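Transcriptional regulator nlh2 (Aquifex aeolicus, PDB 4G3V) activates sigma54-dependent transcription under the control of its GAF domain, which serves as the regulatory module. Local coordinates at the interface of chains A and B. Residues are numbered along the deposited sequence; one frame, centred on the assembly and turned at random. Chains: chain A/B, Transcriptional regulator nlh2.

The interface of chains A and B. Residues chain A 19-20, 154-155, 158-159; chain B 155, 158-159.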
loop_
_atom_site.group_PDB
_atom_site.type_symbol
_atom_site.label_atom_id
_atom_site.label_comp_id
_atom_site.label_asym_id
_atom_site.label_seq_id
_atom_site.Cartn_x
_atom_site.Cartn_y
_atom_site.Cartn_z
ATOM N N LEU A 19 -2.476 8.013 9.041
ATOM C CA LEU A 19 -3.604 8.382 8.202
ATOM C C LEU A 19 -4.960 7.837 8.677
ATOM O O LEU A 19 -6.006 8.295 8.214
ATOM C CB LEU A 19 -3.340 7.958 6.762
ATOM C CG LEU A 19 -2.122 8.615 6.106
ATOM C CD1 LEU A 19 -1.967 8.099 4.680
ATOM C CD2 LEU A 19 -2.237 10.139 6.125
ATOM N N THR A 20 -4.945 6.872 9.587
ATOM C CA THR A 20 -6.185 6.398 10.205
ATOM C C THR A 20 -6.418 7.014 11.595
ATOM O O THR A 20 -7.323 6.605 12.323
ATOM C CB THR A 20 -6.238 4.861 10.303
ATOM O OG1 THR A 20 -5.090 4.354 11.014
ATOM C CG2 THR A 20 -6.294 4.254 8.901
ATOM N N ASN A 154 -1.134 5.488 -3.045
ATOM C CA ASN A 154 -2.394 4.788 -2.833
ATOM C C ASN A 154 -2.962 4.961 -1.413
ATOM O O ASN A 154 -4.174 5.158 -1.235
ATOM C CB ASN A 154 -2.225 3.318 -3.164
ATOM C CG ASN A 154 -2.267 3.062 -4.672
ATOM O OD1 ASN A 154 -3.331 3.042 -5.262
ATOM N ND2 ASN A 154 -1.114 2.894 -5.289
ATOM N N LEU A 155 -2.092 4.882 -0.407
ATOM C CA LEU A 155 -2.518 5.145 0.961
ATOM C C LEU A 155 -3.072 6.552 1.040
ATOM O O LEU A 155 -4.073 6.810 1.723
ATOM C CB LEU A 155 -1.360 4.981 1.936
ATOM C CG LEU A 155 -0.786 3.575 2.089
ATOM C CD1 LEU A 155 0.429 3.614 2.993
ATOM C CD2 LEU A 155 -1.817 2.612 2.630
ATOM N N MET A 158 -6.613 6.753 -0.342
ATOM C CA MET A 158 -7.578 6.315 0.664
ATOM C C MET A 158 -7.847 7.461 1.635
ATOM O O MET A 158 -8.983 7.724 2.006
ATOM C CB MET A 158 -7.052 5.112 1.449
ATOM C CG MET A 158 -6.846 3.831 0.642
ATOM S SD MET A 158 -8.361 3.049 0.082
ATOM C CE MET A 158 -9.239 2.777 1.613
ATOM N N PHE A 159 -6.774 8.138 2.038
ATOM C CA PHE A 159 -6.879 9.245 2.987
ATOM C C PHE A 159 -7.716 10.393 2.413
ATOM O O PHE A 159 -8.537 10.991 3.126
ATOM C CB PHE A 159 -5.500 9.766 3.359
ATOM C CG PHE A 159 -5.513 10.806 4.459
ATOM C CD1 PHE A 159 -5.913 10.473 5.734
ATOM C CD2 PHE A 159 -5.123 12.112 4.203
ATOM C CE1 PHE A 159 -5.920 11.429 6.746
ATOM C CE2 PHE A 159 -5.118 13.066 5.195
ATOM C CZ PHE A 159 -5.518 12.727 6.473
ATOM N N LEU B 155 -4.218 -1.161 3.272
ATOM C CA LEU B 155 -5.312 -0.534 2.531
ATOM C C LEU B 155 -6.650 -0.917 3.150
ATOM O O LEU B 155 -7.558 -0.095 3.233
ATOM C CB LEU B 155 -5.275 -0.952 1.053
ATOM C CG LEU B 155 -4.071 -0.428 0.247
ATOM C CD1 LEU B 155 -4.005 -1.113 -1.101
ATOM C CD2 LEU B 155 -4.143 1.077 0.046
ATOM N N MET B 158 -7.311 1.160 6.210
ATOM C CA MET B 158 -7.857 2.458 5.887
ATOM C C MET B 158 -9.322 2.354 5.484
ATOM O O MET B 158 -10.121 3.240 5.822
ATOM C CB MET B 158 -7.014 3.122 4.825
ATOM C CG MET B 158 -5.578 3.270 5.282
ATOM S SD MET B 158 -4.670 4.340 4.210
ATOM C CE MET B 158 -5.387 5.917 4.681
ATOM N N PHE B 159 -9.693 1.268 4.812
ATOM C CA PHE B 159 -11.090 1.059 4.425
ATOM C C PHE B 159 -11.976 0.841 5.656
ATOM O O PHE B 159 -13.103 1.341 5.719
ATOM C CB PHE B 159 -11.189 -0.128 3.479
ATOM C CG PHE B 159 -12.573 -0.356 2.919
ATOM C CD1 PHE B 159 -13.142 0.550 2.041
ATOM C CD2 PHE B 159 -13.292 -1.492 3.261
ATOM C CE1 PHE B 159 -14.407 0.326 1.503
ATOM C CE2 PHE B 159 -14.554 -1.727 2.733
ATOM C CZ PHE B 159 -15.113 -0.811 1.856
#
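B:Met158 reaches across a two-fold interface between GAF domains and sets its methyl group among A:Leu155, A:Met158 and A:Leu19. The patch lies where the last helices of the two chains, residues 139-162, meet beside the end of helix 4-19; such helix-mediated pairing is common among GAF domains, and the dimer may be the biological one, though the structure alone does not show it.

Apolar packing centres on the thioethers. In B:Met158 CG points away from the carbonyl carbon (chi1 -58°) and the chain runs on extended (chi2 -168°), turning at chi3 to carry CE deep into chain A, 3.6 Å from CB of A:Leu19 and 3.7 Å from CB of A:Met158. Long, unbranched and flexible, methionine suits a place from which it must reach between helix 139-162 and the end of helix 4-19 of chain A. Farther back along the same chain, CG lies 3.8 Å from the methyl CG2 of A:Thr20, a small residue just past the helix end. A:Met158 starts alike at chi1 but parts from its twin at chi2 (-69°) and chi3, a local departure from the two-fold that swings its CE against the backbone of B:Phe159, 3.8 Å from CA. Cutting B:Met158 back to an alanine is likely to open a gap beside CB of A:Leu19 and leave CD2 of A:Leu155 without its sulfur neighbour.

The leucines extend this apolar seam. A:Leu155 and B:Leu155 lie nearly perpendicular, their CD2 methyls 3.8 Å apart; the forked end of leucine lets a methyl reach across the two-fold. CD2 of A:Leu155 also touches SD of B:Met158, at 3.7 Å.

Contacts with backbone polar atoms are van der Waals in character. CE of B:Met158 rests 3.4 Å from the carbonyl O of A:Leu155. Within chain A, CD2 of A:Leu19 sits over the centre of the A:Phe159 ring, a packing that is likely to steady A:Leu19, which itself meets the methyl.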